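Local coordinates for protein prolyl endopeptidase (Myxococcus xanthus, PDB 2BKL) that probably hydrolyses oligopeptides on the carboxyl side of proline, and more slowly of alanine, as a serine protease of the prolyl oligopeptidase family S9A, at residues Asn43-Glu48 and Thr640-Ile645; Ser235-Tyr240 and Trp280-Tyr285; Tyr240-Ile245 and Tyr275-Trp280. All blocks are in the same frame, centred on the assembly; numbering follows the deposited sequence.

Contact 1 of 3, residues Asn43-Glu48 and Thr640-Ile645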
loop_
_atom_site.group_PDB
_atom_site.type_symbol
_atom_site.label_atom_id
_atom_site.label_comp_id
_atom_site.label_asym_id
_atom_site.label_seq_id
_atom_site.Cartn_x
_atom_site.Cartn_y
_atom_site.Cartn_z
ATOM N N ASN A 43 25.167 1.347 -7.566
ATOM C CA ASN A 43 24.753 2.296 -6.542
ATOM C C ASN A 43 25.781 3.438 -6.388
ATOM O O ASN A 43 25.402 4.614 -6.283
ATOM C CB ASN A 43 24.493 1.615 -5.215
ATOM C CG ASN A 43 24.095 2.590 -4.141
ATOM O OD1 ASN A 43 23.008 3.168 -4.181
ATOM N ND2 ASN A 43 25.011 2.851 -3.212
ATOM N N ALA A 44 27.070 3.098 -6.409
ATOM C CA ALA A 44 28.104 4.113 -6.247
ATOM C C ALA A 44 28.027 5.122 -7.382
ATOM O O ALA A 44 28.113 6.333 -7.169
ATOM C CB ALA A 44 29.492 3.468 -6.176
ATOM N N HIS A 45 27.815 4.623 -8.599
ATOM C CA HIS A 45 27.662 5.470 -9.766
ATOM C C HIS A 45 26.440 6.390 -9.631
ATOM O O HIS A 45 26.515 7.572 -9.899
ATOM C CB HIS A 45 27.542 4.635 -11.042
ATOM C CG HIS A 45 27.212 5.446 -12.247
ATOM N ND1 HIS A 45 28.127 6.275 -12.863
ATOM C CD2 HIS A 45 26.050 5.594 -12.922
ATOM C CE1 HIS A 45 27.542 6.877 -13.887
ATOM N NE2 HIS A 45 26.283 6.486 -13.944
ATOM N N ALA A 46 25.340 5.827 -9.138
ATOM C CA ALA A 46 24.140 6.620 -8.987
ATOM C C ALA A 46 24.357 7.721 -7.942
ATOM O O ALA A 46 23.980 8.857 -8.179
ATOM C CB ALA A 46 22.976 5.744 -8.602
ATOM N N ARG A 47 24.971 7.398 -6.818
ATOM C CA ARG A 47 25.161 8.391 -5.762
ATOM C C ARG A 47 26.120 9.489 -6.232
ATOM O O ARG A 47 25.907 10.665 -5.924
ATOM C CB ARG A 47 25.726 7.775 -4.478
ATOM C CG ARG A 47 24.951 6.605 -3.877
ATOM C CD ARG A 47 23.509 6.875 -3.683
ATOM N NE ARG A 47 22.822 5.740 -3.017
ATOM C CZ ARG A 47 22.257 5.788 -1.817
ATOM N NH1 ARG A 47 22.244 6.909 -1.122
ATOM N NH2 ARG A 47 21.640 4.724 -1.332
ATOM N N GLU A 48 27.163 9.107 -6.964
ATOM C CA GLU A 48 28.133 10.066 -7.524
ATOM C C GLU A 48 27.437 11.023 -8.476
ATOM O O GLU A 48 27.650 12.241 -8.425
ATOM C CB GLU A 48 29.281 9.334 -8.256
ATOM C CG GLU A 48 30.294 10.261 -8.949
ATOM C CD GLU A 48 30.359 10.120 -10.478
ATOM O OE1 GLU A 48 31.102 9.233 -10.973
ATOM O OE2 GLU A 48 29.696 10.917 -11.203
ATOM N N THR A 640 20.511 9.321 -19.135
ATOM C CA THR A 640 21.028 8.719 -17.927
ATOM C C THR A 640 20.087 7.625 -17.437
ATOM O O THR A 640 18.873 7.727 -17.619
ATOM C CB THR A 640 21.224 9.758 -16.834
ATOM O OG1 THR A 640 21.962 10.891 -17.316
ATOM C CG2 THR A 640 22.124 9.200 -15.770
ATOM N N ALA A 641 20.645 6.576 -16.847
ATOM C CA ALA A 641 19.848 5.495 -16.248
ATOM C C ALA A 641 20.606 5.038 -15.010
ATOM O O ALA A 641 21.710 4.525 -15.138
ATOM C CB ALA A 641 19.649 4.358 -17.234
ATOM N N LEU A 642 20.046 5.274 -13.826
ATOM C CA LEU A 642 20.727 5.106 -12.557
ATOM C C LEU A 642 20.015 4.107 -11.694
ATOM O O LEU A 642 18.786 4.129 -11.645
ATOM C CB LEU A 642 20.807 6.455 -11.819
ATOM C CG LEU A 642 21.467 7.612 -12.571
ATOM C CD1 LEU A 642 21.357 8.904 -11.804
ATOM C CD2 LEU A 642 22.912 7.320 -12.873
ATOM N N LEU A 643 20.763 3.254 -11.001
ATOM C CA LEU A 643 20.220 2.344 -10.019
ATOM C C LEU A 643 20.689 2.771 -8.630
ATOM O O LEU A 643 21.846 2.597 -8.278
ATOM C CB LEU A 643 20.663 0.898 -10.325
ATOM C CG LEU A 643 20.230 -0.163 -9.302
ATOM C CD1 LEU A 643 18.727 -0.328 -9.242
ATOM C CD2 LEU A 643 20.884 -1.513 -9.615
ATOM N N ARG A 644 19.784 3.340 -7.853
ATOM C CA ARG A 644 20.035 3.749 -6.484
ATOM C C ARG A 644 19.502 2.689 -5.516
ATOM O O ARG A 644 18.306 2.395 -5.553
ATOM C CB ARG A 644 19.321 5.051 -6.256
ATOM C CG ARG A 644 19.565 5.709 -4.900
ATOM C CD ARG A 644 18.548 6.796 -4.616
ATOM N NE ARG A 644 18.823 7.573 -3.430
ATOM C CZ ARG A 644 18.499 7.227 -2.187
ATOM N NH1 ARG A 644 17.891 6.097 -1.906
ATOM N NH2 ARG A 644 18.815 8.049 -1.203
ATOM N N ILE A 645 20.345 2.126 -4.659
ATOM C CA ILE A 645 19.923 1.068 -3.773
ATOM C C ILE A 645 19.902 1.581 -2.346
ATOM O O ILE A 645 20.946 1.930 -1.786
ATOM C CB ILE A 645 20.830 -0.168 -3.916
ATOM C CG1 ILE A 645 20.921 -0.635 -5.394
ATOM C CG2 ILE A 645 20.352 -1.302 -2.983
ATOM C CD1 ILE A 645 21.965 -1.767 -5.627
#
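N43 and R47, one turn apart on the helix, grip I645 of the strand through two hydrogen bonds, with a third between their own side chains. The amide oxygen OD1 of N43 accepts from I645 N at 2.9 Å, nearly straight at 168°, and also from R47 NE at 2.8 Å; the two donors arrive from opposite faces of the amide plane. R47 closes the circuit by giving NH2 to I645 O at 2.9 Å, a more bent bond with the carbonyl oxygen lying in the guanidinium plane. The strand residue is thus held at both its N-H and its C=O, and N43, its CG anti to the backbone N (chi1 179°), has its amide group fixed by two donors.

Stacking of like charges is the second element. The R47 guanidinium lies flat over that of R644, centres 4.0 Å apart and planes 22° apart, while the R644 chain runs extended beneath it. Salt bridges from R644 to E646 and D666 probably offset the repulsion. An alanine in place of R47 would probably leave I645 O and N43 OD1 each short of a donor and uncover one face of the R644 guanidinium.

Apolar packing is the third. A46 points its CB at the strand, meeting L642 CB at 3.9 Å, and the CD2 methyl of L642 touches the H45 imidazole at CD2 and NE2, 3.6 Å from each. The carbonyl oxygen L643 O is met by A46 CB at 3.4 Å and, in a CA-H...O contact, by N43 CA.

Strand 641-646 is the outermost on this side of the eight-stranded sheet of the alpha/beta-hydrolase domain, pairing with strand 607-613. Helix 33-51, from the N-terminal part of the chain, runs across it, while helix 622-632 packs against A641 and L643.

Contact 2 of 3, residues Ser235-Tyr240 and Trp280-Tyr285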
loop_
_atom_site.group_PDB
_atom_site.type_symbol
_atom_site.label_atom_id
_atom_site.label_comp_id
_atom_site.label_asym_id
_atom_site.label_seq_id
_atom_site.Cartn_x
_atom_site.Cartn_y
_atom_site.Cartn_z
ATOM N N SER A 235 -15.098 -11.787 16.434
ATOM C CA SER A 235 -16.053 -10.803 16.908
ATOM C C SER A 235 -15.667 -10.320 18.301
ATOM O O SER A 235 -14.969 -10.991 19.039
ATOM C CB SER A 235 -17.481 -11.395 16.920
ATOM O OG SER A 235 -17.603 -12.455 17.841
ATOM N N ARG A 236 -16.118 -9.116 18.627
ATOM C CA ARG A 236 -15.906 -8.545 19.966
ATOM C C ARG A 236 -16.322 -9.419 21.124
ATOM O O ARG A 236 -15.613 -9.501 22.128
ATOM C CB ARG A 236 -16.658 -7.232 20.087
ATOM C CG ARG A 236 -15.909 -6.094 19.573
ATOM C CD ARG A 236 -14.623 -5.760 20.339
ATOM N NE ARG A 236 -14.743 -5.452 21.769
ATOM C CZ ARG A 236 -15.319 -4.355 22.263
ATOM N NH1 ARG A 236 -15.899 -3.476 21.447
ATOM N NH2 ARG A 236 -15.337 -4.122 23.575
ATOM N N ASP A 237 -17.462 -10.085 21.018
ATOM C CA ASP A 237 -17.929 -10.950 22.095
ATOM C C ASP A 237 -17.226 -12.305 22.142
ATOM O O ASP A 237 -17.516 -13.145 23.001
ATOM C CB ASP A 237 -19.469 -11.122 22.047
ATOM C CG ASP A 237 -19.997 -11.697 20.717
ATOM O OD1 ASP A 237 -19.247 -12.353 19.949
ATOM O OD2 ASP A 237 -21.194 -11.538 20.382
ATOM N N GLY A 238 -16.296 -12.537 21.197
ATOM C CA GLY A 238 -15.565 -13.787 21.154
ATOM C C GLY A 238 -16.363 -14.979 20.645
ATOM O O GLY A 238 -15.872 -16.098 20.612
ATOM N N LYS A 239 -17.596 -14.744 20.221
ATOM C CA LYS A 239 -18.492 -15.849 19.921
ATOM C C LYS A 239 -18.419 -16.312 18.472
ATOM O O LYS A 239 -18.864 -17.405 18.157
ATOM C CB LYS A 239 -19.942 -15.494 20.274
ATOM C CG LYS A 239 -20.209 -15.421 21.783
ATOM C CD LYS A 239 -20.010 -16.762 22.493
ATOM C CE LYS A 239 -20.434 -16.720 23.969
ATOM N NZ LYS A 239 -19.261 -16.955 24.881
ATOM N N TYR A 240 -17.846 -15.489 17.597
ATOM C CA TYR A 240 -17.781 -15.818 16.175
ATOM C C TYR A 240 -16.365 -15.628 15.672
ATOM O O TYR A 240 -15.800 -14.533 15.677
ATOM C CB TYR A 240 -18.802 -14.996 15.365
ATOM C CG TYR A 240 -20.226 -15.120 15.874
ATOM C CD1 TYR A 240 -21.018 -16.213 15.528
ATOM C CD2 TYR A 240 -20.770 -14.156 16.718
ATOM C CE1 TYR A 240 -22.289 -16.340 16.007
ATOM C CE2 TYR A 240 -22.062 -14.276 17.196
ATOM C CZ TYR A 240 -22.801 -15.381 16.835
ATOM O OH TYR A 240 -24.109 -15.559 17.305
ATOM N N TRP A 280 -21.915 -8.376 15.290
ATOM C CA TRP A 280 -22.246 -7.591 16.477
ATOM C C TRP A 280 -23.614 -8.033 16.951
ATOM O O TRP A 280 -24.546 -8.102 16.185
ATOM C CB TRP A 280 -22.221 -6.081 16.141
ATOM C CG TRP A 280 -22.532 -5.212 17.325
ATOM C CD1 TRP A 280 -23.597 -4.396 17.474
ATOM C CD2 TRP A 280 -21.768 -5.107 18.541
ATOM N NE1 TRP A 280 -23.546 -3.768 18.700
ATOM C CE2 TRP A 280 -22.446 -4.207 19.383
ATOM C CE3 TRP A 280 -20.577 -5.680 19.008
ATOM C CZ2 TRP A 280 -21.983 -3.883 20.654
ATOM C CZ3 TRP A 280 -20.125 -5.350 20.285
ATOM C CH2 TRP A 280 -20.813 -4.447 21.069
ATOM N N LYS A 281 -23.730 -8.314 18.253
ATOM C CA LYS A 281 -24.997 -8.742 18.884
ATOM C C LYS A 281 -25.690 -9.850 18.081
ATOM O O LYS A 281 -26.895 -9.816 17.844
ATOM C CB LYS A 281 -25.905 -7.529 19.180
ATOM C CG LYS A 281 -25.277 -6.624 20.233
ATOM C CD LYS A 281 -26.205 -5.565 20.778
ATOM C CE LYS A 281 -25.568 -4.788 21.937
ATOM N NZ LYS A 281 -26.338 -3.528 22.185
ATOM N N ASP A 282 -24.913 -10.879 17.742
ATOM C CA ASP A 282 -25.421 -12.098 17.069
ATOM C C ASP A 282 -26.043 -11.844 15.700
ATOM O O ASP A 282 -26.870 -12.603 15.208
ATOM C CB ASP A 282 -26.408 -12.862 17.952
ATOM C CG ASP A 282 -25.816 -13.264 19.268
ATOM O OD1 ASP A 282 -24.752 -13.913 19.308
ATOM O OD2 ASP A 282 -26.384 -12.980 20.345
ATOM N N ARG A 283 -25.630 -10.752 15.061
ATOM C CA ARG A 283 -25.975 -10.540 13.650
ATOM C C ARG A 283 -24.684 -10.327 12.876
ATOM O O ARG A 283 -23.735 -9.785 13.394
ATOM C CB ARG A 283 -26.852 -9.302 13.476
ATOM C CG ARG A 283 -28.015 -9.208 14.417
ATOM C CD ARG A 283 -28.991 -10.318 14.310
ATOM N NE ARG A 283 -29.775 -10.246 13.083
ATOM C CZ ARG A 283 -30.757 -11.075 12.784
ATOM N NH1 ARG A 283 -31.062 -12.075 13.596
ATOM N NH2 ARG A 283 -31.421 -10.926 11.650
ATOM N N PHE A 284 -24.638 -10.789 11.630
ATOM C CA PHE A 284 -23.496 -10.596 10.757
ATOM C C PHE A 284 -23.836 -9.507 9.755
ATOM O O PHE A 284 -24.940 -9.479 9.201
ATOM C CB PHE A 284 -23.177 -11.872 9.951
ATOM C CG PHE A 284 -22.745 -13.073 10.751
ATOM C CD1 PHE A 284 -22.424 -13.028 12.090
ATOM C CD2 PHE A 284 -22.608 -14.292 10.081
ATOM C CE1 PHE A 284 -21.996 -14.175 12.745
ATOM C CE2 PHE A 284 -22.205 -15.448 10.754
ATOM C CZ PHE A 284 -21.894 -15.371 12.073
ATOM N N TYR A 285 -22.891 -8.584 9.549
ATOM C CA TYR A 285 -23.002 -7.514 8.565
ATOM C C TYR A 285 -21.999 -7.803 7.460
ATOM O O TYR A 285 -20.814 -7.833 7.700
ATOM C CB TYR A 285 -22.796 -6.127 9.221
ATOM C CG TYR A 285 -23.849 -5.904 10.284
ATOM C CD1 TYR A 285 -23.645 -6.333 11.589
ATOM C CD2 TYR A 285 -25.083 -5.361 9.961
ATOM C CE1 TYR A 285 -24.641 -6.223 12.548
ATOM C CE2 TYR A 285 -26.100 -5.231 10.930
ATOM C CZ TYR A 285 -25.859 -5.662 12.216
ATOM O OH TYR A 285 -26.851 -5.573 13.151
HETATM O O HOH W 1 -21.789 -8.544 20.354
HETATM O O HOH W 2 -21.860 -11.034 17.928
#
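Y240 presents one face of its ring to the edge of F284, a T-shaped pair with planes at 88° and centroids 5.1 Å apart. The atom that leads is F284 CE1, 3.6 Å from Y240 CD1 and offset toward the rim of the tyrosine ring. At the far end of the same ring, Y240 OH donates to D282 OD1 at 2.7 Å, on the anti side of the carboxylate, whose plane stands 77° from the ring. D282 belongs to the type I' turn W280-R283; chi1 of -58° sets its CG anti to the carbonyl carbon, and OD1 makes the contact.

Facing it is the type I turn S235-G238. There D237 OD1 accepts from S235 OG and from K239 N, the latter an Asx turn, whereas two waters donate to D237 OD2 and accept from K281 N and D282 N. Beside them R236 CB meets the edge of W280 at CZ3, 3.9 Å away; the R236 guanidinium itself pairs with D373 and E372.

Two hairpin turns of adjacent propeller blades are therefore joined by an aromatic pair, a phenol-carboxylate bond and bridging waters. With D237 OD2 and D282 OD1 4.4 Å apart, the two carboxylates would probably repel, a tension that the hydroxyl and the waters are likely to ease.

Contact 3 of 3, residues Tyr240-Ile245 and Tyr275-Trp280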
loop_
_atom_site.group_PDB
_atom_site.type_symbol
_atom_site.label_atom_id
_atom_site.label_comp_id
_atom_site.label_asym_id
_atom_site.label_seq_id
_atom_site.Cartn_x
_atom_site.Cartn_y
_atom_site.Cartn_z
ATOM N N TYR A 240 -17.846 -15.489 17.597
ATOM C CA TYR A 240 -17.781 -15.818 16.175
ATOM C C TYR A 240 -16.365 -15.628 15.672
ATOM O O TYR A 240 -15.800 -14.533 15.677
ATOM C CB TYR A 240 -18.802 -14.996 15.365
ATOM C CG TYR A 240 -20.226 -15.120 15.874
ATOM C CD1 TYR A 240 -21.018 -16.213 15.528
ATOM C CD2 TYR A 240 -20.770 -14.156 16.718
ATOM C CE1 TYR A 240 -22.289 -16.340 16.007
ATOM C CE2 TYR A 240 -22.062 -14.276 17.196
ATOM C CZ TYR A 240 -22.801 -15.381 16.835
ATOM O OH TYR A 240 -24.109 -15.559 17.305
ATOM N N LEU A 241 -15.802 -16.736 15.234
ATOM C CA LEU A 241 -14.507 -16.771 14.575
ATOM C C LEU A 241 -14.673 -16.935 13.065
ATOM O O LEU A 241 -15.363 -17.815 12.602
ATOM C CB LEU A 241 -13.694 -17.921 15.154
ATOM C CG LEU A 241 -12.358 -18.232 14.500
ATOM C CD1 LEU A 241 -11.363 -17.127 14.742
ATOM C CD2 LEU A 241 -11.870 -19.566 15.040
ATOM N N PHE A 242 -14.038 -16.049 12.304
ATOM C CA PHE A 242 -14.080 -16.057 10.843
ATOM C C PHE A 242 -12.701 -16.366 10.247
ATOM O O PHE A 242 -11.667 -15.911 10.759
ATOM C CB PHE A 242 -14.520 -14.687 10.320
ATOM C CG PHE A 242 -15.890 -14.311 10.735
ATOM C CD1 PHE A 242 -16.979 -14.823 10.072
ATOM C CD2 PHE A 242 -16.083 -13.467 11.800
ATOM C CE1 PHE A 242 -18.272 -14.497 10.481
ATOM C CE2 PHE A 242 -17.345 -13.147 12.230
ATOM C CZ PHE A 242 -18.441 -13.672 11.567
ATOM N N VAL A 243 -12.712 -17.136 9.171
ATOM C CA VAL A 243 -11.532 -17.383 8.363
ATOM C C VAL A 243 -11.880 -17.078 6.920
ATOM O O VAL A 243 -12.863 -17.581 6.361
ATOM C CB VAL A 243 -11.021 -18.805 8.530
ATOM C CG1 VAL A 243 -9.915 -19.116 7.513
ATOM C CG2 VAL A 243 -10.488 -19.025 9.957
ATOM N N TYR A 244 -11.039 -16.243 6.320
ATOM C CA TYR A 244 -11.142 -15.841 4.927
ATOM C C TYR A 244 -10.091 -16.550 4.087
ATOM O O TYR A 244 -8.941 -16.636 4.500
ATOM C CB TYR A 244 -10.908 -14.340 4.822
ATOM C CG TYR A 244 -11.908 -13.436 5.524
ATOM C CD1 TYR A 244 -13.030 -12.991 4.868
ATOM C CD2 TYR A 244 -11.678 -12.991 6.801
ATOM C CE1 TYR A 244 -13.919 -12.150 5.476
ATOM C CE2 TYR A 244 -12.582 -12.145 7.430
ATOM C CZ TYR A 244 -13.687 -11.731 6.760
ATOM O OH TYR A 244 -14.592 -10.878 7.364
ATOM N N ILE A 245 -10.486 -17.084 2.935
ATOM C CA ILE A 245 -9.543 -17.497 1.901
ATOM C C ILE A 245 -9.638 -16.440 0.807
ATOM O O ILE A 245 -10.664 -16.350 0.112
ATOM C CB ILE A 245 -9.856 -18.914 1.376
ATOM C CG1 ILE A 245 -9.793 -19.944 2.524
ATOM C CG2 ILE A 245 -8.879 -19.249 0.256
ATOM C CD1 ILE A 245 -10.191 -21.332 2.112
ATOM N N TYR A 275 -16.430 -10.690 -0.066
ATOM C CA TYR A 275 -17.290 -10.599 1.101
ATOM C C TYR A 275 -16.446 -10.308 2.332
ATOM O O TYR A 275 -15.500 -11.042 2.614
ATOM C CB TYR A 275 -18.054 -11.897 1.348
ATOM C CG TYR A 275 -18.824 -12.388 0.182
ATOM C CD1 TYR A 275 -18.199 -13.093 -0.849
ATOM C CD2 TYR A 275 -20.202 -12.194 0.104
ATOM C CE1 TYR A 275 -18.942 -13.560 -1.951
ATOM C CE2 TYR A 275 -20.938 -12.649 -0.982
ATOM C CZ TYR A 275 -20.297 -13.329 -2.016
ATOM O OH TYR A 275 -21.016 -13.789 -3.103
ATOM N N GLU A 276 -16.807 -9.273 3.083
ATOM C CA GLU A 276 -16.182 -8.937 4.362
ATOM C C GLU A 276 -17.277 -8.917 5.409
ATOM O O GLU A 276 -18.344 -8.354 5.179
ATOM C CB GLU A 276 -15.537 -7.563 4.263
ATOM C CG GLU A 276 -14.833 -7.103 5.524
ATOM C CD GLU A 276 -14.386 -5.660 5.446
ATOM O OE1 GLU A 276 -14.059 -5.174 4.342
ATOM O OE2 GLU A 276 -14.359 -4.992 6.496
ATOM N N VAL A 277 -17.028 -9.526 6.566
ATOM C CA VAL A 277 -18.058 -9.713 7.571
ATOM C C VAL A 277 -17.661 -9.121 8.921
ATOM O O VAL A 277 -16.499 -9.250 9.368
ATOM C CB VAL A 277 -18.371 -11.209 7.791
ATOM C CG1 VAL A 277 -19.586 -11.365 8.694
ATOM C CG2 VAL A 277 -18.547 -11.897 6.491
ATOM N N HIS A 278 -18.609 -8.442 9.556
ATOM C CA HIS A 278 -18.473 -7.998 10.943
ATOM C C HIS A 278 -19.673 -8.488 11.722
ATOM O O HIS A 278 -20.785 -8.381 11.251
ATOM C CB HIS A 278 -18.352 -6.476 10.977
ATOM C CG HIS A 278 -17.091 -5.985 10.335
ATOM N ND1 HIS A 278 -15.844 -6.237 10.871
ATOM C CD2 HIS A 278 -16.880 -5.321 9.175
ATOM C CE1 HIS A 278 -14.916 -5.735 10.070
ATOM N NE2 HIS A 278 -15.520 -5.165 9.041
ATOM N N ALA A 279 -19.427 -9.075 12.886
ATOM C CA ALA A 279 -20.489 -9.567 13.759
ATOM C C ALA A 279 -20.672 -8.674 14.978
ATOM O O ALA A 279 -19.707 -8.282 15.614
ATOM C CB ALA A 279 -20.185 -10.953 14.210
ATOM N N TRP A 280 -21.915 -8.376 15.290
ATOM C CA TRP A 280 -22.246 -7.591 16.477
ATOM C C TRP A 280 -23.614 -8.033 16.951
ATOM O O TRP A 280 -24.546 -8.102 16.185
ATOM C CB TRP A 280 -22.221 -6.081 16.141
ATOM C CG TRP A 280 -22.532 -5.212 17.325
ATOM C CD1 TRP A 280 -23.597 -4.396 17.474
ATOM C CD2 TRP A 280 -21.768 -5.107 18.541
ATOM N NE1 TRP A 280 -23.546 -3.768 18.700
ATOM C CE2 TRP A 280 -22.446 -4.207 19.383
ATOM C CE3 TRP A 280 -20.577 -5.680 19.008
ATOM C CZ2 TRP A 280 -21.983 -3.883 20.654
ATOM C CZ3 TRP A 280 -20.125 -5.350 20.285
ATOM C CH2 TRP A 280 -20.813 -4.447 21.069
HETATM O O HOH W 3 -13.345 -9.102 8.966
#
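Y244 sends its side chain from strand 241-247 across to strand 275-280, its CB directed at that strand and its CG anti to the carbonyl carbon (chi1 -63°). Along one side of the ring, CD1 and then CE1 pass Y275 O, the nearer being CE1 at 3.5 Å, with the oxygen near the ring plane. CZ comes within 4.0 Å of V277 N, and the tip, OH, accepts a hydrogen bond from that V277 N at 2.9 Å and 164°. A water lies 2.7 Å from Y244 OH and 3.2 Å from V277 O.

Farther along, F242 crosses V277 at about a right angle, its CE1 3.8 Å from V277 CG1, while its CE2 edge meets A279 CB at 4.1 Å. The A279 methyl is shared with Y240 CD2, and F284 closes on both F242 and A279.

Segments 241-245 and 275-280 run antiparallel at 175°, yet their axes lie 9.1 Å apart, so side chains rather than paired backbones join these two blades of the beta-propeller. The chemistry is divided accordingly: apolar contacts fill the F242 end, and at the other a buried tyrosine hydroxyl satisfies a backbone N-H on an edge strand of the neighbouring blade.

How the contacts relate
Contacts 2 and 3 form one continuous region, their centres 9 Å apart. They share Y240 and W280, and F284 of contact 2 packs on F242, V277 and A279 of contact 3. Both join the four-stranded sheet holding strand 241-247 to the next, which begins with strands 275-280 and 283-288, so together they line the seam between consecutive propeller blades. Contact 1 lies on the opposite side of the chain's centre, 54 Å and 47 Å from them between centres. Along the chain contact 3 nests within contact 2, and both within contact 1, where helix 33-51 meets the late strand 641-646, so that early and late parts of the chain join beyond the inserted propeller.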